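PDB 3DFF: teicoplanin pseudoaglycone deacetylases Orf2 from Actinoplanes teichomyceticus, which probably removes the acetyl group from the teicoplanin pseudoaglycone in a zinc-dependent hydrolysis during antibiotic biosynthesis. Local coordinates for residues T154-G159 against T263-V268; Q57-I62 against M233-G238; Q30-G35 against L86-R91. All blocks are in the same frame, centred on the assembly; numbering follows the deposited sequence.

Contact 1: residues T154-G159 against T263-V268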
ATOM      1  N   THR A 154      -5.041  -0.907  -6.567  1.00 17.14           N
ATOM      2  CA  THR A 154      -3.871  -0.330  -5.897  1.00 17.09           C
ATOM      3  C   THR A 154      -4.338   0.811  -5.001  1.00 16.97           C
ATOM      4  O   THR A 154      -5.544   0.985  -4.812  1.00 17.34           O
ATOM      5  CB  THR A 154      -2.806   0.142  -6.899  1.00 17.53           C
ATOM      6  OG1 THR A 154      -1.603   0.414  -6.162  1.00 16.24           O
ATOM      7  CG2 THR A 154      -3.249   1.388  -7.657  1.00 17.49           C
ATOM      8  N   CYS A 155      -3.403   1.576  -4.440  1.00 16.78           N
ATOM      9  CA  CYS A 155      -3.783   2.559  -3.427  1.00 16.32           C
ATOM     10  C   CYS A 155      -4.174   3.898  -4.032  1.00 15.93           C
ATOM     11  O   CYS A 155      -3.636   4.317  -5.065  1.00 15.75           O
ATOM     12  CB  CYS A 155      -2.637   2.770  -2.447  1.00 16.16           C
ATOM     13  SG  CYS A 155      -1.092   3.337  -3.244  1.00 16.48           S
ATOM     14  N   ALA A 156      -5.103   4.597  -3.366  1.00 15.55           N
ATOM     15  CA  ALA A 156      -5.403   5.976  -3.739  1.00 15.55           C
ATOM     16  C   ALA A 156      -4.297   6.975  -3.361  1.00 15.85           C
ATOM     17  O   ALA A 156      -4.274   8.087  -3.886  1.00 16.49           O
ATOM     18  CB  ALA A 156      -6.732   6.413  -3.083  1.00 15.57           C
ATOM     19  N   ALA A 157      -3.410   6.575  -2.449  1.00 15.49           N
ATOM     20  CA  ALA A 157      -2.369   7.443  -1.889  1.00 15.08           C
ATOM     21  C   ALA A 157      -2.965   8.605  -1.086  1.00 16.49           C
ATOM     22  O   ALA A 157      -2.393   9.683  -1.017  1.00 17.62           O
ATOM     23  CB  ALA A 157      -1.357   7.949  -2.969  1.00 15.64           C
ATOM     24  N   ILE A 158      -4.105   8.353  -0.453  1.00 16.88           N
ATOM     25  CA  ILE A 158      -4.573   9.249   0.608  1.00 18.26           C
ATOM     26  C   ILE A 158      -3.486   9.279   1.685  1.00 18.56           C
ATOM     27  O   ILE A 158      -2.937   8.234   2.059  1.00 18.54           O
ATOM     28  CB  ILE A 158      -5.921   8.768   1.152  1.00 18.08           C
ATOM     29  CG1 ILE A 158      -6.999   8.941   0.078  1.00 18.98           C
ATOM     30  CG2 ILE A 158      -6.318   9.513   2.451  1.00 18.26           C
ATOM     31  CD1 ILE A 158      -8.244   8.077   0.308  1.00 20.60           C
ATOM     32  N   GLY A 159      -3.145  10.486   2.150  1.00 19.94           N
ATOM     33  CA  GLY A 159      -2.043  10.641   3.094  1.00 20.58           C
ATOM     34  C   GLY A 159      -0.740  11.076   2.448  1.00 21.06           C
ATOM     35  O   GLY A 159       0.202  11.453   3.149  1.00 21.15           O
ATOM     36  N   THR A 263     -13.935   0.938   1.007  1.00 21.85           N
ATOM     37  CA  THR A 263     -14.218   1.873  -0.075  1.00 21.99           C
ATOM     38  C   THR A 263     -13.168   1.768  -1.185  1.00 21.86           C
ATOM     39  O   THR A 263     -11.962   1.821  -0.907  1.00 21.79           O
ATOM     40  CB  THR A 263     -14.297   3.306   0.480  1.00 22.82           C
ATOM     41  OG1 THR A 263     -15.365   3.368   1.445  1.00 24.30           O
ATOM     42  CG2 THR A 263     -14.562   4.327  -0.610  1.00 22.38           C
ATOM     43  N   THR A 264     -13.644   1.625  -2.424  1.00 21.50           N
ATOM     44  CA  THR A 264     -12.791   1.639  -3.609  1.00 21.62           C
ATOM     45  C   THR A 264     -13.409   2.513  -4.713  1.00 21.83           C
ATOM     46  O   THR A 264     -14.622   2.733  -4.730  1.00 22.14           O
ATOM     47  CB  THR A 264     -12.539   0.205  -4.168  1.00 21.95           C
ATOM     48  OG1 THR A 264     -13.778  -0.394  -4.603  1.00 22.36           O
ATOM     49  CG2 THR A 264     -11.865  -0.694  -3.137  1.00 23.31           C
ATOM     50  N   TRP A 265     -12.581   3.016  -5.628  1.00 20.82           N
ATOM     51  CA  TRP A 265     -13.073   3.819  -6.737  1.00 21.52           C
ATOM     52  C   TRP A 265     -12.513   3.261  -8.024  1.00 21.74           C
ATOM     53  O   TRP A 265     -11.331   2.892  -8.067  1.00 21.22           O
ATOM     54  CB  TRP A 265     -12.587   5.255  -6.646  1.00 21.59           C
ATOM     55  CG  TRP A 265     -13.028   6.015  -5.454  1.00 22.03           C
ATOM     56  CD1 TRP A 265     -14.147   6.789  -5.339  1.00 23.33           C
ATOM     57  CD2 TRP A 265     -12.338   6.108  -4.202  1.00 22.15           C
ATOM     58  NE1 TRP A 265     -14.198   7.357  -4.085  1.00 23.00           N
ATOM     59  CE2 TRP A 265     -13.104   6.953  -3.368  1.00 22.41           C
ATOM     60  CE3 TRP A 265     -11.146   5.563  -3.707  1.00 21.78           C
ATOM     61  CZ2 TRP A 265     -12.718   7.263  -2.058  1.00 22.40           C
ATOM     62  CZ3 TRP A 265     -10.755   5.878  -2.401  1.00 22.51           C
ATOM     63  CH2 TRP A 265     -11.545   6.720  -1.596  1.00 23.21           C
ATOM     64  N   PRO A 266     -13.327   3.226  -9.094  1.00 22.06           N
ATOM     65  CA  PRO A 266     -12.726   2.859 -10.380  1.00 22.32           C
ATOM     66  C   PRO A 266     -11.955   4.055 -10.910  1.00 22.29           C
ATOM     67  O   PRO A 266     -12.323   5.195 -10.617  1.00 22.90           O
ATOM     68  CB  PRO A 266     -13.944   2.574 -11.258  1.00 22.88           C
ATOM     69  CG  PRO A 266     -15.021   3.482 -10.690  1.00 22.37           C
ATOM     70  CD  PRO A 266     -14.774   3.517  -9.204  1.00 22.46           C
ATOM     71  N   VAL A 267     -10.878   3.813 -11.655  1.00 21.85           N
ATOM     72  CA  VAL A 267     -10.156   4.889 -12.304  1.00 21.69           C
ATOM     73  C   VAL A 267     -10.457   4.832 -13.795  1.00 22.10           C
ATOM     74  O   VAL A 267     -10.264   3.792 -14.438  1.00 22.93           O
ATOM     75  CB  VAL A 267      -8.631   4.776 -12.136  1.00 22.38           C
ATOM     76  CG1 VAL A 267      -7.971   6.046 -12.643  1.00 21.57           C
ATOM     77  CG2 VAL A 267      -8.301   4.566 -10.687  1.00 21.54           C
ATOM     78  N   VAL A 268     -10.937   5.943 -14.318  1.00 21.25           N
ATOM     79  CA  VAL A 268     -11.306   6.021 -15.726  1.00 21.71           C
ATOM     80  C   VAL A 268     -10.566   7.183 -16.377  1.00 21.45           C
ATOM     81  O   VAL A 268      -9.912   7.985 -15.698  1.00 22.11           O
ATOM     82  CB  VAL A 268     -12.839   6.135 -15.878  1.00 21.35           C
ATOM     83  CG1 VAL A 268     -13.538   4.944 -15.213  1.00 21.47           C
ATOM     84  CG2 VAL A 268     -13.332   7.475 -15.294  1.00 21.74           C
TER
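Ala156 and Ile158 meet the six-membered ring of Trp265 in the central mixed sheet of this PIG-L-type deacetylase, an alpha/beta fold. Strand 182-185 lies between the two segments in the sheet: Thr154 and Ala156 bond to Trp185 on one side, and Thr263 to Glu186, just after the strand, on the other. What crosses from 154-159 to 263-268 is therefore purely apolar side chain. Trp265 starts with CG beside its own backbone N (chi1 -62°), and chi2 of -91° sets the indole plane across the CA-CB bond, so that the far corner of the benzo ring reaches the loop after strand 151-155. There Ala156 CB lies 4.1 Å from Trp265 CZ3. Ile158 comes to the next corner; its CG1 branch also starts beside the backbone N and, with chi2 of 160°, runs on nearly extended, crossing the indole at about a right angle. One indole face is lined within its own strand by Thr263 CG2, two residues earlier on the same side, 3.8 Å above the plane and shifted toward the rim; Leu206 and Ala209 of strand 204-211 also touch Trp265. The loop itself is held by Arg168, whose NH1 bonds to Ala156 O, while Ala157 leans on the zinc ligand His164. Ile158 reaches the indole through its outermost methyl, with CD1 4.0 Å from Trp265 CH2.

Contact 2: residues Q57-I62 against M233-G238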
ATOM      1  N   GLN A  57      17.237   3.532  11.046  1.00 19.12           N
ATOM      2  CA  GLN A  57      17.543   2.900  12.322  1.00 19.24           C
ATOM      3  C   GLN A  57      16.473   3.226  13.341  1.00 20.53           C
ATOM      4  O   GLN A  57      16.052   2.342  14.073  1.00 20.52           O
ATOM      5  CB  GLN A  57      18.920   3.328  12.831  1.00 19.42           C
ATOM      6  CG  GLN A  57      20.026   2.796  11.966  1.00 18.90           C
ATOM      7  CD  GLN A  57      21.379   3.227  12.437  1.00 22.73           C
ATOM      8  OE1 GLN A  57      21.729   3.037  13.603  1.00 24.43           O
ATOM      9  NE2 GLN A  57      22.170   3.792  11.532  1.00 21.66           N
ATOM     10  N   ARG A  58      16.016   4.479  13.373  1.00 21.16           N
ATOM     11  CA  ARG A  58      14.926   4.885  14.268  0.50 22.21           C
ATOM     12  C   ARG A  58      13.631   4.131  13.959  1.00 21.79           C
ATOM     13  O   ARG A  58      12.901   3.726  14.872  1.00 22.38           O
ATOM     14  CB  ARG A  58      14.698   6.402  14.187  0.50 22.43           C
ATOM     15  CG  ARG A  58      13.730   6.939  15.230  0.50 23.68           C
ATOM     16  CD  ARG A  58      13.381   8.392  14.988  0.50 24.48           C
ATOM     17  NE  ARG A  58      12.180   8.795  15.723  0.50 28.64           N
ATOM     18  CZ  ARG A  58      10.951   8.816  15.208  0.50 29.86           C
ATOM     19  NH1 ARG A  58      10.743   8.452  13.948  0.50 31.85           N
ATOM     20  NH2 ARG A  58       9.924   9.204  15.954  0.50 29.98           N
HETATM   21  N   MSE A  59      13.342   3.943  12.677  1.00 21.23           N
HETATM   22  CA  MSE A  59      12.142   3.212  12.275  0.50 20.63           C
HETATM   23  C   MSE A  59      12.228   1.764  12.718  1.00 20.43           C
HETATM   24  O   MSE A  59      11.241   1.190  13.205  1.00 20.46           O
HETATM   25  CB  MSE A  59      11.929   3.272  10.761  0.50 21.18           C
HETATM   26  CG  MSE A  59      11.435   4.615  10.247  0.50 21.34           C
HETATM   27 SE   MSE A  59       9.890   5.352  11.204  0.50 27.90          SE
HETATM   28  CE  MSE A  59       8.935   3.699  11.690  0.50 23.45           C
ATOM     29  N   HIS A  60      13.407   1.175  12.550  1.00 19.03           N
ATOM     30  CA  HIS A  60      13.610  -0.226  12.941  1.00 18.64           C
ATOM     31  C   HIS A  60      13.302  -0.415  14.421  1.00 19.33           C
ATOM     32  O   HIS A  60      12.659  -1.391  14.807  1.00 18.95           O
ATOM     33  CB  HIS A  60      15.017  -0.699  12.599  1.00 18.38           C
ATOM     34  CG  HIS A  60      15.285  -0.723  11.122  1.00 17.60           C
ATOM     35  ND1 HIS A  60      16.542  -0.891  10.591  1.00 19.03           N
ATOM     36  CD2 HIS A  60      14.443  -0.599  10.068  1.00 18.67           C
ATOM     37  CE1 HIS A  60      16.467  -0.860   9.269  1.00 18.18           C
ATOM     38  NE2 HIS A  60      15.203  -0.701   8.927  1.00 17.45           N
ATOM     39  N   THR A  61      13.750   0.538  15.238  1.00 19.79           N
ATOM     40  CA  THR A  61      13.470   0.527  16.671  1.00 21.53           C
ATOM     41  C   THR A  61      11.970   0.618  16.970  1.00 21.77           C
ATOM     42  O   THR A  61      11.463  -0.104  17.840  1.00 22.50           O
ATOM     43  CB  THR A  61      14.257   1.651  17.382  1.00 21.64           C
ATOM     44  OG1 THR A  61      15.666   1.365  17.269  1.00 22.86           O
ATOM     45  CG2 THR A  61      13.867   1.733  18.856  1.00 23.97           C
ATOM     46  N   ILE A  62      11.257   1.470  16.227  1.00 21.45           N
ATOM     47  CA  ILE A  62       9.812   1.629  16.379  1.00 21.48           C
ATOM     48  C   ILE A  62       9.097   0.321  15.995  1.00 21.54           C
ATOM     49  O   ILE A  62       8.052  -0.033  16.574  1.00 22.71           O
ATOM     50  CB  ILE A  62       9.317   2.838  15.546  1.00 22.30           C
ATOM     51  CG1 ILE A  62       9.731   4.137  16.256  1.00 23.75           C
ATOM     52  CG2 ILE A  62       7.809   2.790  15.312  1.00 22.80           C
ATOM     53  CD1 ILE A  62       9.632   5.372  15.370  1.00 26.61           C
HETATM   54  N   MSE A 233       2.229  -3.048  14.573  1.00 27.12           N
HETATM   55  CA  MSE A 233       1.124  -2.926  15.521  1.00 29.73           C
HETATM   56  C   MSE A 233       1.189  -1.687  16.424  1.00 29.85           C
HETATM   57  O   MSE A 233       0.204  -0.946  16.532  1.00 29.91           O
HETATM   58  CB  MSE A 233       0.930  -4.215  16.319  1.00 31.09           C
HETATM   59  CG  MSE A 233       0.172  -5.323  15.556  1.00 36.82           C
HETATM   60 SE   MSE A 233      -1.369  -4.730  14.458  1.00 52.11          SE
HETATM   61  CE  MSE A 233      -0.451  -4.660  12.724  1.00 46.50           C
ATOM     62  N   VAL A 234       2.339  -1.438  17.049  1.00 29.89           N
ATOM     63  CA  VAL A 234       2.458  -0.284  17.958  1.00 30.30           C
ATOM     64  C   VAL A 234       2.205   1.014  17.192  1.00 30.39           C
ATOM     65  O   VAL A 234       1.420   1.860  17.626  1.00 30.85           O
ATOM     66  CB  VAL A 234       3.814  -0.267  18.728  1.00 29.88           C
ATOM     67  CG1 VAL A 234       3.976   1.023  19.548  1.00 30.91           C
ATOM     68  CG2 VAL A 234       3.924  -1.493  19.628  1.00 30.28           C
ATOM     69  N   LEU A 235       2.841   1.140  16.031  1.00 30.07           N
ATOM     70  CA  LEU A 235       2.685   2.302  15.158  1.00 30.64           C
ATOM     71  C   LEU A 235       1.232   2.517  14.722  1.00 30.69           C
ATOM     72  O   LEU A 235       0.731   3.636  14.762  1.00 30.84           O
ATOM     73  CB  LEU A 235       3.590   2.126  13.936  1.00 30.72           C
ATOM     74  CG  LEU A 235       4.034   3.269  13.025  1.00 31.77           C
ATOM     75  CD1 LEU A 235       4.531   4.455  13.825  1.00 30.80           C
ATOM     76  CD2 LEU A 235       5.138   2.734  12.117  1.00 31.19           C
ATOM     77  N   LEU A 236       0.551   1.444  14.335  1.00 30.80           N
ATOM     78  CA  LEU A 236      -0.832   1.543  13.853  1.00 31.43           C
ATOM     79  C   LEU A 236      -1.863   1.788  14.955  1.00 32.37           C
ATOM     80  O   LEU A 236      -2.848   2.500  14.735  1.00 31.95           O
ATOM     81  CB  LEU A 236      -1.219   0.299  13.059  1.00 31.13           C
ATOM     82  CG  LEU A 236      -0.569   0.141  11.686  1.00 31.37           C
ATOM     83  CD1 LEU A 236      -0.693  -1.287  11.211  1.00 31.91           C
ATOM     84  CD2 LEU A 236      -1.197   1.093  10.692  1.00 31.16           C
ATOM     85  N   ASN A 237      -1.649   1.196  16.123  1.00 33.47           N
ATOM     86  CA  ASN A 237      -2.615   1.337  17.213  1.00 35.62           C
ATOM     87  C   ASN A 237      -2.618   2.715  17.861  1.00 36.90           C
ATOM     88  O   ASN A 237      -3.662   3.203  18.305  1.00 37.08           O
ATOM     89  CB  ASN A 237      -2.433   0.233  18.244  1.00 35.17           C
ATOM     90  CG  ASN A 237      -3.166  -1.027  17.851  1.00 36.19           C
ATOM     91  OD1 ASN A 237      -4.396  -1.084  17.915  1.00 35.02           O
ATOM     92  ND2 ASN A 237      -2.423  -2.032  17.404  1.00 38.21           N
ATOM     93  N   GLY A 238      -1.444   3.338  17.900  1.00 38.76           N
ATOM     94  CA  GLY A 238      -1.291   4.664  18.498  1.00 40.63           C
ATOM     95  C   GLY A 238      -1.325   4.582  20.010  1.00 41.97           C
ATOM     96  O   GLY A 238      -1.146   3.505  20.586  1.00 42.04           O
TER
HETATM   97  O   HOH W   1       5.247  -0.481  15.435  1.00 24.90           O
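Helix 54-62 and the short helix 233-237 approach most closely at Ile62 and Leu235, whose CA atoms are 7.3 Å apart. No direct hydrogen bond joins them, but one water does: it donates to Ile62 O at 3.1 Å and accepts from Leu235 N at 3.0 Å. It thus links a carbonyl in the last turn of one helix to an amide in the first turn of the other. Beside this bridge the contact is methyl against methyl. With CG of Leu235 anti to the backbone N (chi1 -161°), both branches face helix 54-62: Leu235 CD1 sits 4.0 Å from Ile62 CG2, and the sister methyl CD2 lies almost as near to the same atom. Leu235 CD2 also meets Met59 CE at 3.9 Å, where the selenomethionine, bent at chi2 and chi3, crosses the leucine at about a right angle. That touch belongs to one of two deposited conformers and is less certain. At the back of helix 233-237, Asn237 ND2 returns to Met233 O at 3.0 Å from well above the carbonyl plane, and this oxygen also accepts from Asn237 N. The Met59 side chain is about 5 Å from a tetraethylene glycol molecule, probably from the crystallisation liquor. The Leu235 side chain lies about 9 Å from the bound zinc ion, consistent with two surface helices bordering the mouth of the active-site cleft.

Contact 3: residues Q30-G35 against L86-R91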
ATOM      1  N   GLN A  30     -12.338 -12.078   0.261  1.00 29.63           N
ATOM      2  CA  GLN A  30     -13.599 -12.323  -0.459  1.00 31.23           C
ATOM      3  C   GLN A  30     -13.326 -12.911  -1.834  1.00 31.24           C
ATOM      4  O   GLN A  30     -13.929 -13.927  -2.215  1.00 31.47           O
ATOM      5  CB  GLN A  30     -14.417 -11.027  -0.591  1.00 31.62           C
ATOM      6  CG  GLN A  30     -15.717 -11.143  -1.409  1.00 34.88           C
ATOM      7  CD  GLN A  30     -16.854 -11.802  -0.639  1.00 37.62           C
ATOM      8  OE1 GLN A  30     -16.692 -12.229   0.508  1.00 40.37           O
ATOM      9  NE2 GLN A  30     -18.021 -11.887  -1.273  1.00 39.70           N
ATOM     10  N   ALA A  31     -12.419 -12.269  -2.572  1.00 31.28           N
ATOM     11  CA  ALA A  31     -12.089 -12.650  -3.937  1.00 31.55           C
ATOM     12  C   ALA A  31     -11.576 -14.086  -4.000  1.00 32.15           C
ATOM     13  O   ALA A  31     -11.893 -14.823  -4.941  1.00 32.16           O
ATOM     14  CB  ALA A  31     -11.060 -11.681  -4.519  1.00 31.38           C
ATOM     15  N   ALA A  32     -10.806 -14.484  -2.988  1.00 32.47           N
ATOM     16  CA  ALA A  32     -10.226 -15.826  -2.931  1.00 34.06           C
ATOM     17  C   ALA A  32     -11.301 -16.881  -2.661  1.00 35.17           C
ATOM     18  O   ALA A  32     -11.304 -17.941  -3.293  1.00 35.56           O
ATOM     19  CB  ALA A  32      -9.132 -15.890  -1.884  1.00 33.76           C
ATOM     20  N   GLN A  33     -12.194 -16.580  -1.720  1.00 36.01           N
ATOM     21  CA  GLN A  33     -13.384 -17.397  -1.471  1.00 37.56           C
ATOM     22  C   GLN A  33     -14.224 -17.577  -2.729  1.00 37.77           C
ATOM     23  O   GLN A  33     -14.650 -18.694  -3.044  1.00 38.29           O
ATOM     24  CB  GLN A  33     -14.242 -16.776  -0.381  1.00 37.58           C
ATOM     25  CG  GLN A  33     -13.835 -17.176   1.010  1.00 40.18           C
ATOM     26  CD  GLN A  33     -15.023 -17.539   1.880  1.00 43.15           C
ATOM     27  OE1 GLN A  33     -16.180 -17.444   1.457  1.00 44.45           O
ATOM     28  NE2 GLN A  33     -14.742 -17.972   3.101  1.00 44.98           N
ATOM     29  N   ASP A  34     -14.452 -16.481  -3.450  1.00 37.98           N
ATOM     30  CA  ASP A  34     -15.218 -16.519  -4.698  1.00 38.05           C
ATOM     31  C   ASP A  34     -14.469 -17.180  -5.860  1.00 37.62           C
ATOM     32  O   ASP A  34     -14.904 -17.096  -7.010  1.00 38.58           O
ATOM     33  CB  ASP A  34     -15.687 -15.113  -5.082  1.00 38.50           C
ATOM     34  CG  ASP A  34     -16.546 -14.474  -4.006  1.00 39.78           C
ATOM     35  OD1 ASP A  34     -16.968 -15.193  -3.076  1.00 41.61           O
ATOM     36  OD2 ASP A  34     -16.790 -13.253  -4.081  1.00 40.96           O
ATOM     37  N   GLY A  35     -13.348 -17.831  -5.556  1.00 36.68           N
ATOM     38  CA  GLY A  35     -12.603 -18.602  -6.548  1.00 35.21           C
ATOM     39  C   GLY A  35     -11.703 -17.833  -7.498  1.00 34.66           C
ATOM     40  O   GLY A  35     -11.200 -18.411  -8.467  1.00 35.05           O
ATOM     41  N   LEU A  86      -5.076 -14.872   4.615  1.00 25.46           N
ATOM     42  CA  LEU A  86      -6.170 -14.506   3.688  1.00 25.55           C
ATOM     43  C   LEU A  86      -6.337 -15.530   2.569  1.00 26.43           C
ATOM     44  O   LEU A  86      -7.233 -15.409   1.716  1.00 26.26           O
ATOM     45  CB  LEU A  86      -5.939 -13.118   3.077  1.00 25.84           C
ATOM     46  CG  LEU A  86      -5.873 -11.947   4.054  1.00 25.99           C
ATOM     47  CD1 LEU A  86      -5.619 -10.652   3.282  1.00 24.72           C
ATOM     48  CD2 LEU A  86      -7.184 -11.845   4.821  1.00 26.86           C
ATOM     49  N   ARG A  87      -5.431 -16.511   2.581  1.00 26.86           N
ATOM     50  CA  ARG A  87      -5.336 -17.590   1.599  1.00 28.18           C
ATOM     51  C   ARG A  87      -5.051 -17.055   0.195  1.00 27.09           C
ATOM     52  O   ARG A  87      -5.586 -17.534  -0.800  1.00 28.21           O
ATOM     53  CB  ARG A  87      -6.567 -18.522   1.688  1.00 27.31           C
ATOM     54  CG  ARG A  87      -6.893 -18.909   3.138  1.00 30.08           C
ATOM     55  CD  ARG A  87      -8.093 -19.848   3.218  1.00 31.11           C
ATOM     56  NE  ARG A  87      -7.678 -21.238   3.063  1.00 39.29           N
ATOM     57  CZ  ARG A  87      -7.798 -22.171   4.007  1.00 41.74           C
ATOM     58  NH1 ARG A  87      -8.345 -21.876   5.180  1.00 43.30           N
ATOM     59  NH2 ARG A  87      -7.383 -23.412   3.766  1.00 42.65           N
ATOM     60  N   VAL A  88      -4.180 -16.045   0.120  1.00 27.21           N
ATOM     61  CA  VAL A  88      -3.812 -15.428  -1.167  1.00 25.83           C
ATOM     62  C   VAL A  88      -2.278 -15.430  -1.413  1.00 25.55           C
ATOM     63  O   VAL A  88      -1.497 -15.526  -0.466  1.00 26.15           O
ATOM     64  CB  VAL A  88      -4.376 -13.972  -1.328  1.00 26.95           C
ATOM     65  CG1 VAL A  88      -5.888 -13.919  -1.110  1.00 25.14           C
ATOM     66  CG2 VAL A  88      -3.683 -13.015  -0.372  1.00 25.48           C
ATOM     67  N   ALA A  89      -1.883 -15.308  -2.681  1.00 25.16           N
ATOM     68  CA  ALA A  89      -0.465 -15.341  -3.114  1.00 24.01           C
ATOM     69  C   ALA A  89       0.228 -13.988  -2.947  1.00 23.93           C
ATOM     70  O   ALA A  89      -0.420 -12.935  -2.994  1.00 23.31           O
ATOM     71  CB  ALA A  89      -0.373 -15.778  -4.581  1.00 24.33           C
ATOM     72  N   HIS A  90       1.558 -14.025  -2.806  1.00 22.35           N
ATOM     73  CA  HIS A  90       2.369 -12.810  -2.622  1.00 22.10           C
ATOM     74  C   HIS A  90       3.457 -12.758  -3.673  1.00 21.99           C
ATOM     75  O   HIS A  90       3.879 -13.805  -4.186  1.00 21.58           O
ATOM     76  CB  HIS A  90       3.034 -12.825  -1.244  1.00 22.52           C
ATOM     77  CG  HIS A  90       3.943 -13.999  -1.026  1.00 22.81           C
ATOM     78  ND1 HIS A  90       5.303 -13.949  -1.258  1.00 26.60           N
ATOM     79  CD2 HIS A  90       3.678 -15.264  -0.622  1.00 24.18           C
ATOM     80  CE1 HIS A  90       5.840 -15.130  -0.993  1.00 24.11           C
ATOM     81  NE2 HIS A  90       4.873 -15.950  -0.616  1.00 25.98           N
ATOM     82  N   ARG A  91       3.935 -11.547  -3.950  1.00 20.09           N
ATOM     83  CA  ARG A  91       5.092 -11.308  -4.812  1.00 19.95           C
ATOM     84  C   ARG A  91       5.813 -10.065  -4.290  1.00 19.89           C
ATOM     85  O   ARG A  91       5.226  -8.988  -4.206  1.00 19.91           O
ATOM     86  CB  ARG A  91       4.667 -11.115  -6.269  1.00 19.87           C
ATOM     87  CG  ARG A  91       5.834 -10.892  -7.243  1.00 20.28           C
ATOM     88  CD  ARG A  91       5.371 -11.091  -8.666  1.00 22.57           C
ATOM     89  NE  ARG A  91       6.424 -10.849  -9.650  1.00 22.62           N
ATOM     90  CZ  ARG A  91       6.566 -11.553 -10.771  1.00 26.20           C
ATOM     91  NH1 ARG A  91       5.742 -12.563 -11.037  1.00 26.74           N
ATOM     92  NH2 ARG A  91       7.531 -11.255 -11.622  1.00 26.00           N
TER
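Ala32, in the last turn of helix 19-33, presses its methyl into the link between helix 71-85 and strand 89-92. This is the tight part of the contact. Ala32 CB lies 3.9 Å from Val88 CG1, and the same methyl is 4.1 Å from both Leu86 O and Arg87 O, so one small side chain meets two carbonyl oxygens and a valine branch. The Val88 torsion (chi1 -54°) places CG1 beside the backbone N, on the flank where Ala32 arrives. Val88 is buried, resting also on Val38 of strand 37-42 and Leu83 of helix 71-85, and Leu86 carries the packing inward against Val21 and Ala29. The outer side is looser. Arg87 CB comes no nearer than 5.1 Å, to Ala32 CB, and Gln33, Asp34 and Gly35 are solvent-exposed without touching 86-91. Both helices stop here in Schellman motifs. Gly35 has the positive phi of one, its N bonded to Ala32 O at 3.1 Å, and Arg87 supplies the positive phi (62°) of the other. Further along, His90, seen to bind zinc in a crystal structure of this protein, has none bound in this model. Two helix ends abutting beside strand 37-42, each about to feed a parallel strand, are characteristic of the successive beta-alpha-beta crossovers of a Rossmann-like fold.

In the fold
Contacts 1 and 3 both reach the seven-stranded sheet, their centres about 20 Å apart: contact 3 at its 89-92 edge, contact 1 between the middle strand 151-155 and strand 263-269, two places further across. Contact 2 lies outside the sheet, its centre about 25 Å from that of contact 1 and 28 Å from that of contact 3, and none of the three touches another. Along the chain, contact 3 closes before contact 1 opens, whereas contact 2 interleaves with both, its segments joining an early helix to a late one. Helix 19-33 begins at the zinc ligand Asp19, at the end away from contact 3, whereas the loop of contact 1 leads to His164, another ligand of the bound zinc.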